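Local coordinates for protein delta-1-pyrroline-5-carboxylate dehydrogenase, mitochondrial (Mus musculus, PDB 4E3X) that probably catalyses the NAD-dependent oxidation of glutamate gamma-semialdehyde, derived from proline or ornithine, to glutamate in mitochondria, and forms a homodimer, at residues I207-N211 / S235-M239; I215-L219 / I282-G286; S242-Y246 / I258-V262; L82-N86 / S389-D393. All blocks are in the same frame, centred on the assembly; numbering follows the deposited sequence.

The first three contacts lie on or at the strand ends of the five-stranded parallel sheet of the NAD-binding domain; contact 4 lies beside it, between the turn 83-86 and the loop before helix 394-409. Contacts 1 and 2, with centres about 10 Å apart, are joined through Ile207 of contact 1, whose N lies 2.9 Å from Asn283 O and whose O lies 3.0 Å from Thr285 N, probable hydrogen bonds. Contact 3 is centred about 12 Å from both; Met239 packs on its Phe261. Contacts 1 and 4, centres about 13 Å apart, meet at Ile392 CG1, 3.4 Å from Phe210 CD1, and both touch one bound proline. Thr285 neighbours the active-site base Glu314.

Contact 1: residues I207-N211 / S235-M239; sequences ISPFN and SDTAM. With PRO (proline), chain J.
Ser235 packs against the backbone of residues 207-211 where two loops at the C-terminal ends of strands 203-207 and 230-233 meet, the C-terminal end of a parallel alpha/beta sheet where NAD binds in aldehyde dehydrogenases. Its CB lies 3.4 Å from Ser208 O, and its OG lies 3.3 Å from Phe210 CA. That hydroxyl swings out opposite the backbone N (chi1 169°), which brings it within reach of both Phe210 and Thr237. There it takes Thr237 N in an ST turn and Thr237 OG1 as a second donor. Thr237 OG1 in turn presses on Phe210 CB at 3.0 Å, and the Ala238 methyl sits 3.7 Å from Phe210 O. No direct hydrogen bond joins the two segments; a water does so instead, accepting from Ser235 N and bonded to OG of Ser208, a residue of the NAD site; this OG also bonds to Trp232 NE1. Were Ser235 an alanine, Thr237 N and Thr237 OG1 would probably lose their shared acceptor, and the turn beside Phe210 could shift.

Farther out, Gln151 binds Phe210 O, while Lys153 holds the carbonyl of Asn211, the presumed transition-state stabiliser, and Gln346 O receives its ND2. The Phe210 ring extends to a bound proline, with Asn211 CB over one face and Tyr343 and Ile392 beside it. On the ligand side, Phe210 CD2 stands 3.6 Å from CD of that proline.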
loop_
_atom_site.group_PDB
_atom_site.type_symbol
_atom_site.label_atom_id
_atom_site.label_comp_id
_atom_site.label_asym_id
_atom_site.label_seq_id
_atom_site.Cartn_x
_atom_site.Cartn_y
_atom_site.Cartn_z
ATOM N N ILE B 207 -6.485 -4.827 -15.320
ATOM C CA ILE B 207 -7.808 -5.261 -15.748
ATOM C C ILE B 207 -8.753 -4.069 -15.684
ATOM O O ILE B 207 -9.080 -3.595 -14.597
ATOM C CB ILE B 207 -8.313 -6.392 -14.830
ATOM C CG1 ILE B 207 -7.386 -7.618 -14.916
ATOM C CG2 ILE B 207 -9.763 -6.748 -15.153
ATOM C CD1 ILE B 207 -7.598 -8.641 -13.823
ATOM N N SER B 208 -9.170 -3.582 -16.848
ATOM C CA SER B 208 -9.878 -2.301 -16.930
ATOM C C SER B 208 -11.354 -2.442 -17.329
ATOM O O SER B 208 -11.741 -3.425 -17.960
ATOM C CB SER B 208 -9.138 -1.354 -17.877
ATOM O OG SER B 208 -8.954 -1.930 -19.155
ATOM N N PRO B 209 -12.184 -1.454 -16.957
ATOM C CA PRO B 209 -13.634 -1.539 -17.169
ATOM C C PRO B 209 -14.093 -0.811 -18.432
ATOM O O PRO B 209 -13.345 -0.036 -19.028
ATOM C CB PRO B 209 -14.182 -0.810 -15.946
ATOM C CG PRO B 209 -13.197 0.292 -15.751
ATOM C CD PRO B 209 -11.840 -0.291 -16.116
ATOM N N PHE B 210 -15.343 -1.030 -18.814
ATOM C CA PHE B 210 -15.850 -0.457 -20.049
ATOM C C PHE B 210 -16.063 1.036 -19.981
ATOM O O PHE B 210 -16.088 1.714 -21.013
ATOM C CB PHE B 210 -17.183 -1.108 -20.449
ATOM C CG PHE B 210 -18.374 -0.645 -19.638
ATOM C CD1 PHE B 210 -19.144 0.437 -20.059
ATOM C CD2 PHE B 210 -18.743 -1.302 -18.474
ATOM C CE1 PHE B 210 -20.243 0.866 -19.324
ATOM C CE2 PHE B 210 -19.843 -0.883 -17.739
ATOM C CZ PHE B 210 -20.591 0.204 -18.166
ATOM N N ASN B 211 -16.278 1.547 -18.775
ATOM C CA ASN B 211 -16.991 2.817 -18.668
ATOM C C ASN B 211 -16.158 4.077 -18.775
ATOM O O ASN B 211 -16.703 5.159 -18.973
ATOM C CB ASN B 211 -17.906 2.841 -17.444
ATOM C CG ASN B 211 -17.146 2.772 -16.145
ATOM O OD1 ASN B 211 -16.036 2.248 -16.079
ATOM N ND2 ASN B 211 -17.753 3.298 -15.090
ATOM N N SER B 235 -11.262 -3.912 -21.415
ATOM C CA SER B 235 -12.661 -4.293 -21.430
ATOM C C SER B 235 -13.149 -4.585 -22.844
ATOM O O SER B 235 -12.926 -3.785 -23.758
ATOM C CB SER B 235 -13.497 -3.162 -20.865
ATOM O OG SER B 235 -14.868 -3.404 -21.094
ATOM N N ASP B 236 -13.825 -5.722 -23.022
ATOM C CA ASP B 236 -14.401 -6.081 -24.312
ATOM C C ASP B 236 -15.234 -4.942 -24.897
ATOM O O ASP B 236 -15.202 -4.683 -26.098
ATOM C CB ASP B 236 -15.329 -7.290 -24.173
ATOM C CG ASP B 236 -14.618 -8.565 -23.772
ATOM O OD1 ASP B 236 -13.380 -8.586 -23.636
ATOM O OD2 ASP B 236 -15.334 -9.569 -23.611
ATOM N N THR B 237 -15.998 -4.279 -24.038
ATOM C CA THR B 237 -16.953 -3.275 -24.489
ATOM C C THR B 237 -16.331 -1.882 -24.644
ATOM O O THR B 237 -17.034 -0.924 -24.972
ATOM C CB THR B 237 -18.202 -3.251 -23.576
ATOM O OG1 THR B 237 -17.798 -3.425 -22.219
ATOM C CG2 THR B 237 -19.127 -4.407 -23.914
ATOM N N ALA B 238 -15.008 -1.796 -24.473
ATOM C CA ALA B 238 -14.262 -0.567 -24.756
ATOM C C ALA B 238 -13.034 -0.859 -25.615
ATOM O O ALA B 238 -12.063 -0.105 -25.592
ATOM C CB ALA B 238 -13.840 0.128 -23.462
ATOM N N MET B 239 -13.076 -1.952 -26.374
ATOM C CA MET B 239 -11.880 -2.404 -27.086
ATOM C C MET B 239 -11.339 -1.395 -28.107
ATOM O O MET B 239 -10.123 -1.168 -28.184
ATOM C CB MET B 239 -12.153 -3.752 -27.749
ATOM C CG MET B 239 -10.910 -4.476 -28.236
ATOM S SD MET B 239 -9.773 -4.850 -26.889
ATOM C CE MET B 239 -10.844 -5.675 -25.742
HETATM N N PRO J . -21.834 -5.054 -18.936
HETATM C CA PRO J . -21.597 -6.409 -18.430
HETATM C C PRO J . -22.561 -6.764 -17.302
HETATM O O PRO J . -23.492 -6.010 -17.006
HETATM C CB PRO J . -20.146 -6.351 -17.913
HETATM C CG PRO J . -19.699 -4.907 -18.074
HETATM C CD PRO J . -20.571 -4.329 -19.140
HETATM O OXT PRO J . -22.438 -7.818 -16.676
HETATM O O HOH W 1 -10.437 -0.929 -21.221
#

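Contact 2: residues I215-L219 / I282-G286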
loop_
_atom_site.group_PDB
_atom_site.type_symbol
_atom_site.label_atom_id
_atom_site.label_comp_id
_atom_site.label_asym_id
_atom_site.label_seq_id
_atom_site.Cartn_x
_atom_site.Cartn_y
_atom_site.Cartn_z
ATOM N N ILE B 215 -9.466 5.089 -17.626
ATOM C CA ILE B 215 -9.098 4.169 -16.557
ATOM C C ILE B 215 -8.168 3.077 -17.069
ATOM O O ILE B 215 -7.196 2.736 -16.407
ATOM C CB ILE B 215 -10.337 3.586 -15.849
ATOM C CG1 ILE B 215 -11.040 4.687 -15.053
ATOM C CG2 ILE B 215 -9.941 2.461 -14.901
ATOM C CD1 ILE B 215 -12.300 4.237 -14.345
ATOM N N GLY B 216 -8.445 2.554 -18.260
ATOM C CA GLY B 216 -7.570 1.563 -18.861
ATOM C C GLY B 216 -6.165 2.095 -19.069
ATOM O O GLY B 216 -5.171 1.432 -18.755
ATOM N N GLY B 217 -6.081 3.308 -19.597
ATOM C CA GLY B 217 -4.796 3.947 -19.806
ATOM C C GLY B 217 -4.021 4.091 -18.511
ATOM O O GLY B 217 -2.810 3.865 -18.473
ATOM N N ASN B 218 -4.713 4.460 -17.437
ATOM C CA ASN B 218 -4.057 4.617 -16.142
ATOM C C ASN B 218 -3.693 3.286 -15.479
ATOM O O ASN B 218 -2.619 3.150 -14.911
ATOM C CB ASN B 218 -4.928 5.458 -15.200
ATOM C CG ASN B 218 -4.223 5.789 -13.912
ATOM O OD1 ASN B 218 -3.096 6.278 -13.924
ATOM N ND2 ASN B 218 -4.866 5.499 -12.792
ATOM N N LEU B 219 -4.596 2.314 -15.522
ATOM C CA LEU B 219 -4.336 1.028 -14.879
ATOM C C LEU B 219 -3.110 0.325 -15.451
ATOM O O LEU B 219 -2.352 -0.300 -14.714
ATOM C CB LEU B 219 -5.548 0.108 -14.990
ATOM C CG LEU B 219 -6.777 0.466 -14.159
ATOM C CD1 LEU B 219 -7.867 -0.528 -14.483
ATOM C CD2 LEU B 219 -6.474 0.455 -12.664
ATOM N N ILE B 282 -1.808 -6.791 -9.174
ATOM C CA ILE B 282 -3.003 -6.717 -9.981
ATOM C C ILE B 282 -3.579 -5.328 -9.784
ATOM O O ILE B 282 -3.800 -4.889 -8.654
ATOM C CB ILE B 282 -4.032 -7.789 -9.578
ATOM C CG1 ILE B 282 -3.438 -9.195 -9.744
ATOM C CG2 ILE B 282 -5.278 -7.645 -10.422
ATOM C CD1 ILE B 282 -4.354 -10.305 -9.265
ATOM N N ASN B 283 -3.801 -4.634 -10.895
ATOM C CA ASN B 283 -4.393 -3.304 -10.863
ATOM C C ASN B 283 -5.755 -3.423 -11.531
ATOM O O ASN B 283 -5.848 -3.550 -12.754
ATOM C CB ASN B 283 -3.502 -2.293 -11.589
ATOM C CG ASN B 283 -3.738 -0.859 -11.124
ATOM O OD1 ASN B 283 -4.463 -0.627 -10.155
ATOM N ND2 ASN B 283 -3.119 0.109 -11.809
ATOM N N PHE B 284 -6.800 -3.423 -10.708
ATOM C CA PHE B 284 -8.133 -3.831 -11.114
ATOM C C PHE B 284 -9.162 -2.726 -10.932
ATOM O O PHE B 284 -9.148 -2.002 -9.935
ATOM C CB PHE B 284 -8.547 -5.036 -10.265
ATOM C CG PHE B 284 -9.962 -5.505 -10.508
ATOM C CD1 PHE B 284 -11.016 -5.060 -9.709
ATOM C CD2 PHE B 284 -10.236 -6.404 -11.529
ATOM C CE1 PHE B 284 -12.312 -5.499 -9.934
ATOM C CE2 PHE B 284 -11.526 -6.840 -11.760
ATOM C CZ PHE B 284 -12.565 -6.388 -10.962
ATOM N N THR B 285 -10.073 -2.614 -11.889
ATOM C CA THR B 285 -11.293 -1.832 -11.690
ATOM C C THR B 285 -12.450 -2.609 -12.302
ATOM O O THR B 285 -12.378 -3.008 -13.462
ATOM C CB THR B 285 -11.176 -0.398 -12.260
ATOM O OG1 THR B 285 -10.111 0.294 -11.584
ATOM C CG2 THR B 285 -12.486 0.375 -12.058
ATOM N N GLY B 286 -13.492 -2.840 -11.506
ATOM C CA GLY B 286 -14.614 -3.674 -11.910
ATOM C C GLY B 286 -15.470 -4.036 -10.708
ATOM O O GLY B 286 -15.625 -3.227 -9.797
#
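Leu219 and Asn283 make the close end of this helix-on-strand contact, their CA atoms 5.9 Å apart, whereas Ile215 and Thr285 face each other across 8.0 Å between CA atoms. At the tight end the amide of Asn283 is used twice. Its ND2 donates to Leu219 O at 3.0 Å, with an N-H...O angle of 148°; the donor reaches a lone pair in the carbonyl plane, although the oxygen is tilted out of the Asn283 amide plane. The other half of the amide meets the leucine side chain, with Leu219 CD2 3.4 Å from both CG and OD1 of Asn283. Tyr537 OH also bonds to Asn283 ND2, so the buried amide nitrogen has two partners.

Helix 213-225 lies over the parallel sheet of the NAD-binding domain and runs nearly antiparallel to its strand 279-285: the short axes are inclined at 166° and approach to 9.3 Å. Such reversal is expected where helices cross over between parallel strands of an alpha/beta domain.

The looser end has methyl groups against the Thr285 side chain, with no hydrogen bond across it. Leu219 has CG placed opposite its carbonyl carbon (chi1 -71°); CD2 lies on the amide, and both CD1 and CD2 come within 3.8 Å of Thr285 OG1. Ile215 CG2 comes no closer than 4.0 Å to Thr285 OG1, and the two side chains meet at about a right angle. No solvent side opens here, for every touching residue is buried: Pro209 and another bound proline, not that of contacts 1 and 4, border Ile215, and the active-site base Glu314 touches Thr285.

Contact 3: residues S242-Y246 / I258-V262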
loop_
_atom_site.group_PDB
_atom_site.type_symbol
_atom_site.label_atom_id
_atom_site.label_comp_id
_atom_site.label_asym_id
_atom_site.label_seq_id
_atom_site.Cartn_x
_atom_site.Cartn_y
_atom_site.Cartn_z
ATOM N N SER B 242 -9.657 1.473 -26.402
ATOM C CA SER B 242 -8.509 0.989 -25.639
ATOM C C SER B 242 -7.317 0.704 -26.543
ATOM O O SER B 242 -6.179 1.040 -26.205
ATOM C CB SER B 242 -8.868 -0.265 -24.844
ATOM O OG SER B 242 -9.847 0.030 -23.869
ATOM N N TYR B 243 -7.569 0.073 -27.687
ATOM C CA TYR B 243 -6.487 -0.194 -28.630
ATOM C C TYR B 243 -5.923 1.105 -29.206
ATOM O O TYR B 243 -4.720 1.203 -29.461
ATOM C CB TYR B 243 -6.960 -1.123 -29.749
ATOM C CG TYR B 243 -5.845 -1.648 -30.620
ATOM C CD1 TYR B 243 -5.870 -1.479 -32.001
ATOM C CD2 TYR B 243 -4.771 -2.334 -30.066
ATOM C CE1 TYR B 243 -4.845 -1.978 -32.805
ATOM C CE2 TYR B 243 -3.746 -2.826 -30.856
ATOM C CZ TYR B 243 -3.788 -2.655 -32.217
ATOM O OH TYR B 243 -2.752 -3.166 -32.971
ATOM N N ALA B 244 -6.778 2.100 -29.415
ATOM C CA ALA B 244 -6.307 3.405 -29.886
ATOM C C ALA B 244 -5.294 3.999 -28.902
ATOM O O ALA B 244 -4.239 4.503 -29.305
ATOM C CB ALA B 244 -7.478 4.354 -30.100
ATOM N N VAL B 245 -5.606 3.922 -27.612
ATOM C CA VAL B 245 -4.685 4.386 -26.583
ATOM C C VAL B 245 -3.388 3.566 -26.572
ATOM O O VAL B 245 -2.288 4.109 -26.466
ATOM C CB VAL B 245 -5.350 4.354 -25.197
ATOM C CG1 VAL B 245 -4.337 4.679 -24.099
ATOM C CG2 VAL B 245 -6.532 5.323 -25.157
ATOM N N TYR B 246 -3.515 2.248 -26.695
ATOM C CA TYR B 246 -2.343 1.378 -26.748
ATOM C C TYR B 246 -1.420 1.790 -27.898
ATOM O O TYR B 246 -0.215 1.958 -27.708
ATOM C CB TYR B 246 -2.741 -0.097 -26.880
ATOM C CG TYR B 246 -1.524 -0.985 -26.925
ATOM C CD1 TYR B 246 -0.801 -1.247 -25.768
ATOM C CD2 TYR B 246 -1.073 -1.534 -28.124
ATOM C CE1 TYR B 246 0.341 -2.030 -25.800
ATOM C CE2 TYR B 246 0.071 -2.322 -28.161
ATOM C CZ TYR B 246 0.767 -2.568 -26.990
ATOM O OH TYR B 246 1.909 -3.347 -27.013
ATOM N N ILE B 258 6.677 -4.012 -22.801
ATOM C CA ILE B 258 6.414 -3.300 -21.554
ATOM C C ILE B 258 4.920 -3.337 -21.187
ATOM O O ILE B 258 4.560 -3.575 -20.028
ATOM C CB ILE B 258 6.943 -1.859 -21.598
ATOM C CG1 ILE B 258 8.434 -1.853 -21.992
ATOM C CG2 ILE B 258 6.701 -1.141 -20.259
ATOM C CD1 ILE B 258 9.328 -2.842 -21.204
ATOM N N ILE B 259 4.049 -3.112 -22.170
ATOM C CA ILE B 259 2.624 -3.374 -21.997
ATOM C C ILE B 259 2.208 -4.334 -23.103
ATOM O O ILE B 259 2.346 -4.017 -24.288
ATOM C CB ILE B 259 1.750 -2.102 -22.037
ATOM C CG1 ILE B 259 2.109 -1.156 -20.879
ATOM C CG2 ILE B 259 0.274 -2.489 -21.954
ATOM C CD1 ILE B 259 1.379 0.171 -20.929
ATOM N N GLN B 260 1.744 -5.521 -22.712
ATOM C CA GLN B 260 1.213 -6.497 -23.648
ATOM C C GLN B 260 -0.293 -6.284 -23.741
ATOM O O GLN B 260 -0.979 -6.193 -22.720
ATOM C CB GLN B 260 1.532 -7.919 -23.174
ATOM C CG GLN B 260 2.982 -8.126 -22.724
ATOM C CD GLN B 260 3.993 -8.174 -23.864
ATOM O OE1 GLN B 260 3.916 -7.401 -24.820
ATOM N NE2 GLN B 260 4.976 -9.070 -23.742
ATOM N N PHE B 261 -0.800 -6.147 -24.966
ATOM C CA PHE B 261 -2.213 -5.860 -25.181
ATOM C C PHE B 261 -2.923 -7.194 -25.359
ATOM O O PHE B 261 -2.856 -7.810 -26.432
ATOM C CB PHE B 261 -2.383 -4.960 -26.413
ATOM C CG PHE B 261 -3.770 -4.402 -26.567
ATOM C CD1 PHE B 261 -4.150 -3.270 -25.863
ATOM C CD2 PHE B 261 -4.686 -4.997 -27.433
ATOM C CE1 PHE B 261 -5.433 -2.752 -25.999
ATOM C CE2 PHE B 261 -5.964 -4.492 -27.577
ATOM C CZ PHE B 261 -6.338 -3.366 -26.863
ATOM N N VAL B 262 -3.567 -7.665 -24.291
ATOM C CA VAL B 262 -4.080 -9.024 -24.259
ATOM C C VAL B 262 -5.525 -9.132 -23.768
ATOM O O VAL B 262 -5.788 -9.601 -22.657
ATOM C CB VAL B 262 -3.143 -9.975 -23.472
ATOM C CG1 VAL B 262 -1.898 -10.260 -24.293
ATOM C CG2 VAL B 262 -2.765 -9.390 -22.118
#
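Tyr246 and Phe261 each extend their ring opposite the backbone N (chi1 -180° and -169°), which sends the two side chains past one another in opposite directions between helix 239-251 and strand 259-261. These are the last two elements of a beta-alpha-beta unit that starts with strand 230-233, and the helix covers the outermost strand of the parallel sheet, which bonds on to Val67 through the backbone of Phe261. Phe261 CB sits squarely over the middle of the Tyr246 ring, 3.8 Å from its centroid, in a CH-pi contact. The two rings themselves meet obliquely, their planes turned by 39°, and Phe261 CD1 touches Tyr246 CB at 3.6 Å. Tyr243, one helical turn back, completes the aromatic cluster: its CD2 stands over one face of the Phe261 ring near the rim, 3.5 Å from Phe261 CE2, the two rings again oblique. Trp232 meets the Phe261 ring edge-to-face, and Pro234 also touches it.

Around the cluster, Tyr243 and Tyr246 pack on strand 62-68, while Ile259 rests on helix 213-225. Ile259 CG2 packs 3.9 Å from Tyr246 CE1. The phenol also bonds to Arg250 NH1. At the edge of the Tyr246 ring lies Ile259 O, to which Tyr246 OH donates at 2.8 Å, nearly in line with the carbonyl bond.

Contact 4: residues L82-N86 / S389-D393; sequences LSPFN and SAVID. With PRO (proline), chain J.
The wall of a bound-proline pocket, supplied by Ile392 and Asp393, rests through residues 389-392 on a type I beta turn, Ser83 to Asn86. Pro84 makes most of the contact on the turn's side: its CB lies 3.3 Å from Val391 O, and its CG lies 3.9 Å from Ile392 CD1, the two side chains side by side and pointing the same way. The Ala390 methyl fits against Pro84 O at 3.3 Å. At the far end Ser389 OG, which is bonded to Gly378 O, touches Phe85 CB, also at 3.3 Å. No hydrogen bond crosses between the segments.

Ile392 turns CG2 to the ligand, 3.6 Å from its CD. Asp393 OD1 receives a weak hydrogen bond from the proline N at 3.0 Å and also caps Ala396 N; Arg399 is another partner of the ligand. Replacing Asp393 with alanine removes the carboxylate, and the ligand's amino group would probably be left without this acceptor and the helix start without its cap.

Asp393 thus opens helix 394-409, while the turn links strands 78-83 and 89-95, with Tyr428 of strand 428-436 packed against Phe85, Ser389 and Ala390.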
loop_
_atom_site.group_PDB
_atom_site.type_symbol
_atom_site.label_atom_id
_atom_site.label_comp_id
_atom_site.label_asym_id
_atom_site.label_seq_id
_atom_site.Cartn_x
_atom_site.Cartn_y
_atom_site.Cartn_z
ATOM N N LEU B 82 -19.792 -4.182 -30.048
ATOM C CA LEU B 82 -20.938 -3.589 -30.735
ATOM C C LEU B 82 -21.127 -2.131 -30.321
ATOM O O LEU B 82 -20.811 -1.757 -29.195
ATOM C CB LEU B 82 -22.207 -4.373 -30.401
ATOM C CG LEU B 82 -22.123 -5.897 -30.528
ATOM C CD1 LEU B 82 -23.469 -6.519 -30.167
ATOM C CD2 LEU B 82 -21.666 -6.317 -31.932
ATOM N N SER B 83 -21.652 -1.305 -31.219
ATOM C CA SER B 83 -21.997 0.061 -30.858
ATOM C C SER B 83 -23.267 0.030 -30.007
ATOM O O SER B 83 -24.292 -0.468 -30.459
ATOM C CB SER B 83 -22.221 0.897 -32.118
ATOM O OG SER B 83 -22.481 2.252 -31.787
ATOM N N PRO B 84 -23.212 0.557 -28.774
ATOM C CA PRO B 84 -24.358 0.374 -27.871
ATOM C C PRO B 84 -25.685 0.933 -28.400
ATOM O O PRO B 84 -26.747 0.371 -28.100
ATOM C CB PRO B 84 -23.925 1.128 -26.611
ATOM C CG PRO B 84 -22.445 0.980 -26.612
ATOM C CD PRO B 84 -22.035 1.087 -28.063
ATOM N N PHE B 85 -25.630 2.021 -29.163
ATOM C CA PHE B 85 -26.844 2.667 -29.668
ATOM C C PHE B 85 -27.257 2.170 -31.057
ATOM O O PHE B 85 -28.274 2.595 -31.605
ATOM C CB PHE B 85 -26.674 4.191 -29.665
ATOM C CG PHE B 85 -25.451 4.670 -30.406
ATOM C CD1 PHE B 85 -25.498 4.918 -31.773
ATOM C CD2 PHE B 85 -24.249 4.867 -29.738
ATOM C CE1 PHE B 85 -24.368 5.354 -32.459
ATOM C CE2 PHE B 85 -23.120 5.298 -30.412
ATOM C CZ PHE B 85 -23.178 5.549 -31.774
ATOM N N ASN B 86 -26.465 1.263 -31.615
ATOM C CA ASN B 86 -26.758 0.654 -32.908
ATOM C C ASN B 86 -26.017 -0.663 -32.954
ATOM O O ASN B 86 -24.957 -0.765 -33.578
ATOM C CB ASN B 86 -26.308 1.550 -34.062
ATOM C CG ASN B 86 -26.631 0.956 -35.427
ATOM O OD1 ASN B 86 -27.440 0.037 -35.542
ATOM N ND2 ASN B 86 -25.989 1.476 -36.467
ATOM N N SER B 389 -27.087 8.311 -24.070
ATOM C CA SER B 389 -27.475 7.315 -25.058
ATOM C C SER B 389 -27.713 5.950 -24.422
ATOM O O SER B 389 -27.897 5.834 -23.207
ATOM C CB SER B 389 -26.410 7.217 -26.156
ATOM O OG SER B 389 -26.878 6.466 -27.269
ATOM N N ALA B 390 -27.726 4.924 -25.263
ATOM C CA ALA B 390 -27.926 3.553 -24.829
ATOM C C ALA B 390 -26.914 3.127 -23.775
ATOM O O ALA B 390 -25.788 3.625 -23.742
ATOM C CB ALA B 390 -27.819 2.642 -26.021
ATOM N N VAL B 391 -27.317 2.184 -22.930
ATOM C CA VAL B 391 -26.385 1.545 -22.009
ATOM C C VAL B 391 -25.498 0.568 -22.781
ATOM O O VAL B 391 -25.725 0.302 -23.963
ATOM C CB VAL B 391 -27.104 0.857 -20.823
ATOM C CG1 VAL B 391 -27.903 1.889 -20.020
ATOM C CG2 VAL B 391 -28.003 -0.283 -21.306
ATOM N N ILE B 392 -24.479 0.046 -22.113
ATOM C CA ILE B 392 -23.328 -0.528 -22.812
ATOM C C ILE B 392 -23.571 -1.823 -23.591
ATOM O O ILE B 392 -23.036 -1.990 -24.684
ATOM C CB ILE B 392 -22.130 -0.707 -21.838
ATOM C CG1 ILE B 392 -20.836 -1.055 -22.593
ATOM C CG2 ILE B 392 -22.449 -1.734 -20.751
ATOM C CD1 ILE B 392 -20.304 0.070 -23.477
ATOM N N ASP B 393 -24.358 -2.740 -23.037
ATOM C CA ASP B 393 -24.522 -4.042 -23.662
ATOM C C ASP B 393 -25.796 -4.745 -23.219
ATOM O O ASP B 393 -26.563 -4.233 -22.398
ATOM C CB ASP B 393 -23.276 -4.937 -23.469
ATOM C CG ASP B 393 -23.012 -5.317 -22.013
ATOM O OD1 ASP B 393 -23.835 -5.027 -21.122
ATOM O OD2 ASP B 393 -21.951 -5.922 -21.764
HETATM N N PRO J . -21.834 -5.054 -18.936
HETATM C CA PRO J . -21.597 -6.409 -18.430
HETATM C C PRO J . -22.561 -6.764 -17.302
HETATM O O PRO J . -23.492 -6.010 -17.006
HETATM C CB PRO J . -20.146 -6.351 -17.913
HETATM C CG PRO J . -19.699 -4.907 -18.074
HETATM C CD PRO J . -20.571 -4.329 -19.140
HETATM O OXT PRO J . -22.438 -7.818 -16.676
#